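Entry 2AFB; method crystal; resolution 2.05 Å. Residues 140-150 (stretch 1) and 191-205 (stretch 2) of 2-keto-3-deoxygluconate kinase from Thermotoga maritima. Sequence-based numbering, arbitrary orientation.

Stretch 1 (140-150) RWFHFSGITPP
Stretch 2 191-205: KVMIPFMEYVDVLIA

Two segments distant in sequence can be held together by packing, mostly of apolar side chains, without a hydrogen bond between them, and 2-keto-3-deoxygluconate kinase offers a compact example: residues 140-150 and 191-205 bury 385 Å² of surface. At the centre lies Phe144, whose CA-to-CB bond points sideways; its p rotamer (chi1 68°, chi2 -75°) brings the ring to the other stretch. Phe144 CZ lies 4.0 Å from Val200 CG2 and 4.4 Å from Phe196 CB, while Phe144 CE2 is 4.5 Å from Met193 CE. The apolar ring meets all three obliquely, burying hydrocarbon against hydrocarbon.

Met193, a selenomethionine, folds m, m, m, bringing its CE 3.6 Å from Gly146 CA. An ideal CB on that glycine would stand only 3.2 Å from Met193 CE, so the bare backbone makes room. Beyond it, Pro149 (C-gamma exo) points toward the helix: Pro149 CB is 4.0 Å from Val192 CG1 (Val192 chi1 t), and Pro149 CG is 4.0 Å from Met193 SE and 4.2 Å from Phe196 CE2, at the edge of that ring (Phe196 chi1 -69°, chi2 -30°).

In the other direction, the strand ending at Ser145 runs the same way as strand 202-205, with Trp141 CA 10.5 Å from Val202 CA, so the two meet through side chains. Trp141 (t, chi2 -77°) sets CH2 3.8 Å from Val202 CG2, and His143 (t, chi2 73°) sets CE1 4.1 Å from Ile204 CD1; both aliphatic residues point toward stretch 1. In register, His143 CA lies 9.3 Å from Val200 CA, Gly146 CA 7.3 Å from Met193 CA, and Pro149 CA 7.9 Å from Val192 CA.

Trp141 NE1 and His143 ND1 are hydrogen-bonded elsewhere in the structure. A type I turn, Ser145 to Thr148, follows the strand, with Thr148 N 3.2 Å from Ser145 O and Ile147 N donating to Ser145 OG at 3.2 Å. The helix entering from before Lys191 is kinked at Pro195, whose nitrogen has no hydrogen to donate.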

# COMPACT_ATOMS: atom_id res chain seq x y z
N ARG A 140 -28.54 6.35 -31.64
CA ARG A 140 -28.36 5.38 -32.73
C ARG A 140 -28.50 3.97 -32.18
O ARG A 140 -28.67 3.00 -32.94
CB ARG A 140 -26.98 5.52 -33.37
CG ARG A 140 -26.50 6.96 -33.55
CD ARG A 140 -26.73 7.49 -34.93
NE ARG A 140 -25.61 7.23 -35.85
CZ ARG A 140 -24.84 8.16 -36.46
NH1 ARG A 140 -24.97 9.48 -36.24
NH2 ARG A 140 -23.90 7.75 -37.30
N TRP A 141 -28.43 3.84 -30.85
CA TRP A 141 -28.35 2.52 -30.20
C TRP A 141 -28.76 2.56 -28.75
O TRP A 141 -28.50 3.54 -28.08
CB TRP A 141 -26.92 1.97 -30.26
CG TRP A 141 -26.84 0.49 -30.20
CD1 TRP A 141 -26.99 -0.29 -29.09
CD2 TRP A 141 -26.56 -0.41 -31.29
NE1 TRP A 141 -26.83 -1.61 -29.42
CE2 TRP A 141 -26.53 -1.71 -30.76
CE3 TRP A 141 -26.23 -0.23 -32.63
CZ2 TRP A 141 -26.24 -2.84 -31.53
CZ3 TRP A 141 -25.99 -1.37 -33.43
CH2 TRP A 141 -26.01 -2.64 -32.88
N PHE A 142 -29.45 1.48 -28.34
CA PHE A 142 -29.87 1.20 -26.97
C PHE A 142 -29.55 -0.25 -26.58
O PHE A 142 -29.88 -1.22 -27.29
CB PHE A 142 -31.35 1.44 -26.79
CG PHE A 142 -31.82 1.19 -25.41
CD1 PHE A 142 -31.44 2.02 -24.39
CD2 PHE A 142 -32.60 0.08 -25.11
CE1 PHE A 142 -31.87 1.77 -23.10
CE2 PHE A 142 -33.02 -0.17 -23.80
CZ PHE A 142 -32.68 0.68 -22.81
N HIS A 143 -28.88 -0.37 -25.46
CA HIS A 143 -28.41 -1.64 -24.93
C HIS A 143 -28.90 -1.91 -23.49
O HIS A 143 -28.83 -1.01 -22.66
CB HIS A 143 -26.87 -1.72 -24.97
CG HIS A 143 -26.36 -3.01 -24.44
ND1 HIS A 143 -26.46 -4.19 -25.14
CD2 HIS A 143 -25.83 -3.33 -23.23
CE1 HIS A 143 -25.97 -5.17 -24.41
NE2 HIS A 143 -25.61 -4.67 -23.23
N PHE A 144 -29.38 -3.14 -23.23
CA PHE A 144 -29.76 -3.58 -21.87
C PHE A 144 -29.33 -5.02 -21.70
O PHE A 144 -28.97 -5.67 -22.70
CB PHE A 144 -31.28 -3.43 -21.54
CG PHE A 144 -32.21 -4.36 -22.32
CD1 PHE A 144 -32.50 -4.11 -23.67
CD2 PHE A 144 -32.81 -5.45 -21.71
CE1 PHE A 144 -33.35 -4.96 -24.37
CE2 PHE A 144 -33.63 -6.28 -22.38
CZ PHE A 144 -33.90 -6.05 -23.72
N SER A 145 -29.30 -5.49 -20.44
CA SER A 145 -29.05 -6.90 -20.18
C SER A 145 -30.10 -7.55 -19.27
O SER A 145 -30.82 -6.85 -18.53
CB SER A 145 -27.67 -7.09 -19.58
OG SER A 145 -27.76 -7.18 -18.18
N GLY A 146 -30.18 -8.88 -19.32
CA GLY A 146 -31.14 -9.65 -18.48
C GLY A 146 -30.89 -9.63 -16.96
O GLY A 146 -31.68 -10.14 -16.15
N ILE A 147 -29.77 -9.05 -16.55
CA ILE A 147 -29.52 -8.85 -15.15
C ILE A 147 -30.53 -7.87 -14.56
O ILE A 147 -30.92 -8.01 -13.41
CB ILE A 147 -28.09 -8.33 -14.93
CG1 ILE A 147 -27.12 -9.50 -15.00
CG2 ILE A 147 -27.95 -7.65 -13.57
CD1 ILE A 147 -25.78 -9.11 -15.45
N THR A 148 -30.98 -6.90 -15.35
CA THR A 148 -31.76 -5.78 -14.82
C THR A 148 -33.25 -6.01 -14.44
O THR A 148 -33.67 -5.59 -13.39
CB THR A 148 -31.64 -4.60 -15.79
OG1 THR A 148 -30.25 -4.30 -15.91
CG2 THR A 148 -32.34 -3.39 -15.22
N PRO A 149 -34.05 -6.66 -15.29
CA PRO A 149 -35.45 -6.81 -14.93
C PRO A 149 -35.68 -7.36 -13.52
O PRO A 149 -36.51 -6.82 -12.80
CB PRO A 149 -35.99 -7.77 -16.02
CG PRO A 149 -35.14 -7.45 -17.23
CD PRO A 149 -33.75 -7.22 -16.62
N PRO A 150 -34.96 -8.43 -13.12
CA PRO A 150 -35.25 -8.99 -11.80
C PRO A 150 -34.71 -8.19 -10.63
O PRO A 150 -34.91 -8.60 -9.51
CB PRO A 150 -34.58 -10.36 -11.85
CG PRO A 150 -33.53 -10.27 -12.90
CD PRO A 150 -33.84 -9.13 -13.79
N LYS A 191 -40.44 -16.00 -18.83
CA LYS A 191 -41.74 -15.31 -18.85
C LYS A 191 -41.54 -13.82 -19.19
O LYS A 191 -42.33 -13.25 -19.91
CB LYS A 191 -42.51 -15.50 -17.52
CG LYS A 191 -43.74 -16.46 -17.58
CD LYS A 191 -43.41 -17.98 -17.38
CE LYS A 191 -42.87 -18.69 -18.66
NZ LYS A 191 -41.77 -19.68 -18.37
N VAL A 192 -40.47 -13.22 -18.68
CA VAL A 192 -40.18 -11.79 -18.84
C VAL A 192 -39.37 -11.44 -20.10
O VAL A 192 -39.63 -10.44 -20.78
CB VAL A 192 -39.38 -11.25 -17.58
CG1 VAL A 192 -38.93 -9.81 -17.79
CG2 VAL A 192 -40.27 -11.36 -16.31
N MSE A 193 -38.37 -12.25 -20.41
CA MSE A 193 -37.45 -11.89 -21.46
C MSE A 193 -37.94 -12.22 -22.87
O MSE A 193 -37.55 -11.58 -23.83
CB MSE A 193 -36.14 -12.59 -21.21
CG MSE A 193 -35.51 -12.15 -19.90
SE MSE A 193 -34.77 -10.25 -20.05
CE MSE A 193 -33.16 -10.62 -21.30
N ILE A 194 -38.77 -13.24 -23.00
CA ILE A 194 -39.20 -13.67 -24.33
C ILE A 194 -40.02 -12.56 -24.95
O ILE A 194 -39.70 -12.14 -26.05
CB ILE A 194 -39.89 -15.06 -24.31
CG1 ILE A 194 -38.80 -16.12 -24.34
CG2 ILE A 194 -40.86 -15.26 -25.50
CD1 ILE A 194 -39.17 -17.49 -23.81
N PRO A 195 -41.01 -12.00 -24.22
CA PRO A 195 -41.69 -10.82 -24.77
C PRO A 195 -40.79 -9.67 -25.21
O PRO A 195 -41.05 -9.06 -26.21
CB PRO A 195 -42.63 -10.39 -23.65
CG PRO A 195 -42.97 -11.67 -22.98
CD PRO A 195 -41.61 -12.39 -22.93
N PHE A 196 -39.69 -9.41 -24.49
CA PHE A 196 -38.81 -8.32 -24.88
C PHE A 196 -38.08 -8.59 -26.20
O PHE A 196 -37.60 -7.67 -26.86
CB PHE A 196 -37.77 -8.04 -23.79
CG PHE A 196 -38.33 -7.44 -22.52
CD1 PHE A 196 -39.46 -6.61 -22.51
CD2 PHE A 196 -37.69 -7.66 -21.32
CE1 PHE A 196 -39.95 -6.05 -21.33
CE2 PHE A 196 -38.18 -7.11 -20.13
CZ PHE A 196 -39.30 -6.30 -20.13
N MSE A 197 -37.98 -9.86 -26.61
CA MSE A 197 -37.23 -10.16 -27.82
C MSE A 197 -37.85 -9.52 -29.04
O MSE A 197 -37.12 -9.22 -29.96
CB MSE A 197 -37.09 -11.67 -28.04
CG MSE A 197 -36.23 -12.38 -27.02
SE MSE A 197 -34.39 -11.64 -26.64
CE MSE A 197 -34.69 -10.56 -24.99
N GLU A 198 -39.18 -9.27 -29.03
CA GLU A 198 -39.89 -8.50 -30.11
C GLU A 198 -39.22 -7.17 -30.44
O GLU A 198 -39.26 -6.71 -31.57
CB GLU A 198 -41.34 -8.14 -29.70
CG GLU A 198 -42.28 -9.33 -29.52
N TYR A 199 -38.63 -6.55 -29.42
CA TYR A 199 -37.95 -5.27 -29.58
C TYR A 199 -36.45 -5.37 -29.87
O TYR A 199 -35.83 -4.36 -30.12
CB TYR A 199 -38.09 -4.46 -28.30
CG TYR A 199 -39.50 -4.16 -27.90
CD1 TYR A 199 -40.24 -3.20 -28.58
CD2 TYR A 199 -40.09 -4.81 -26.82
CE1 TYR A 199 -41.56 -2.90 -28.20
CE2 TYR A 199 -41.40 -4.51 -26.42
CZ TYR A 199 -42.13 -3.56 -27.11
OH TYR A 199 -43.44 -3.27 -26.73
N VAL A 200 -35.88 -6.57 -29.82
CA VAL A 200 -34.42 -6.71 -29.87
C VAL A 200 -33.93 -7.02 -31.27
O VAL A 200 -34.44 -7.94 -31.89
CB VAL A 200 -33.95 -7.82 -28.90
CG1 VAL A 200 -32.45 -8.07 -29.04
CG2 VAL A 200 -34.29 -7.44 -27.45
N ASP A 201 -32.93 -6.29 -31.73
CA ASP A 201 -32.33 -6.50 -33.08
C ASP A 201 -31.04 -7.35 -33.08
O ASP A 201 -30.75 -8.10 -34.01
CB ASP A 201 -32.02 -5.13 -33.71
CG ASP A 201 -33.24 -4.22 -33.78
OD1 ASP A 201 -34.21 -4.59 -34.47
OD2 ASP A 201 -33.27 -3.17 -33.10
N VAL A 202 -30.27 -7.20 -32.01
CA VAL A 202 -28.95 -7.83 -31.85
C VAL A 202 -28.94 -8.55 -30.50
O VAL A 202 -29.11 -7.92 -29.45
CB VAL A 202 -27.87 -6.75 -31.84
CG1 VAL A 202 -26.47 -7.40 -31.60
CG2 VAL A 202 -27.95 -5.92 -33.14
N LEU A 203 -28.70 -9.86 -30.54
CA LEU A 203 -28.63 -10.73 -29.34
C LEU A 203 -27.20 -11.04 -29.02
O LEU A 203 -26.40 -11.39 -29.91
CB LEU A 203 -29.34 -12.06 -29.60
CG LEU A 203 -29.54 -12.94 -28.37
CD1 LEU A 203 -30.59 -12.36 -27.45
CD2 LEU A 203 -29.95 -14.35 -28.78
N ILE A 204 -26.87 -10.88 -27.74
CA ILE A 204 -25.57 -11.22 -27.20
C ILE A 204 -25.85 -12.25 -26.10
O ILE A 204 -26.78 -12.06 -25.28
CB ILE A 204 -24.85 -9.95 -26.66
CG1 ILE A 204 -24.62 -8.99 -27.82
CG2 ILE A 204 -23.55 -10.31 -26.03
CD1 ILE A 204 -24.71 -7.55 -27.44
N ALA A 205 -25.10 -13.34 -26.12
CA ALA A 205 -25.35 -14.45 -25.21
C ALA A 205 -24.17 -15.43 -25.14
O ALA A 205 -23.19 -15.30 -25.87
CB ALA A 205 -26.57 -15.20 -25.65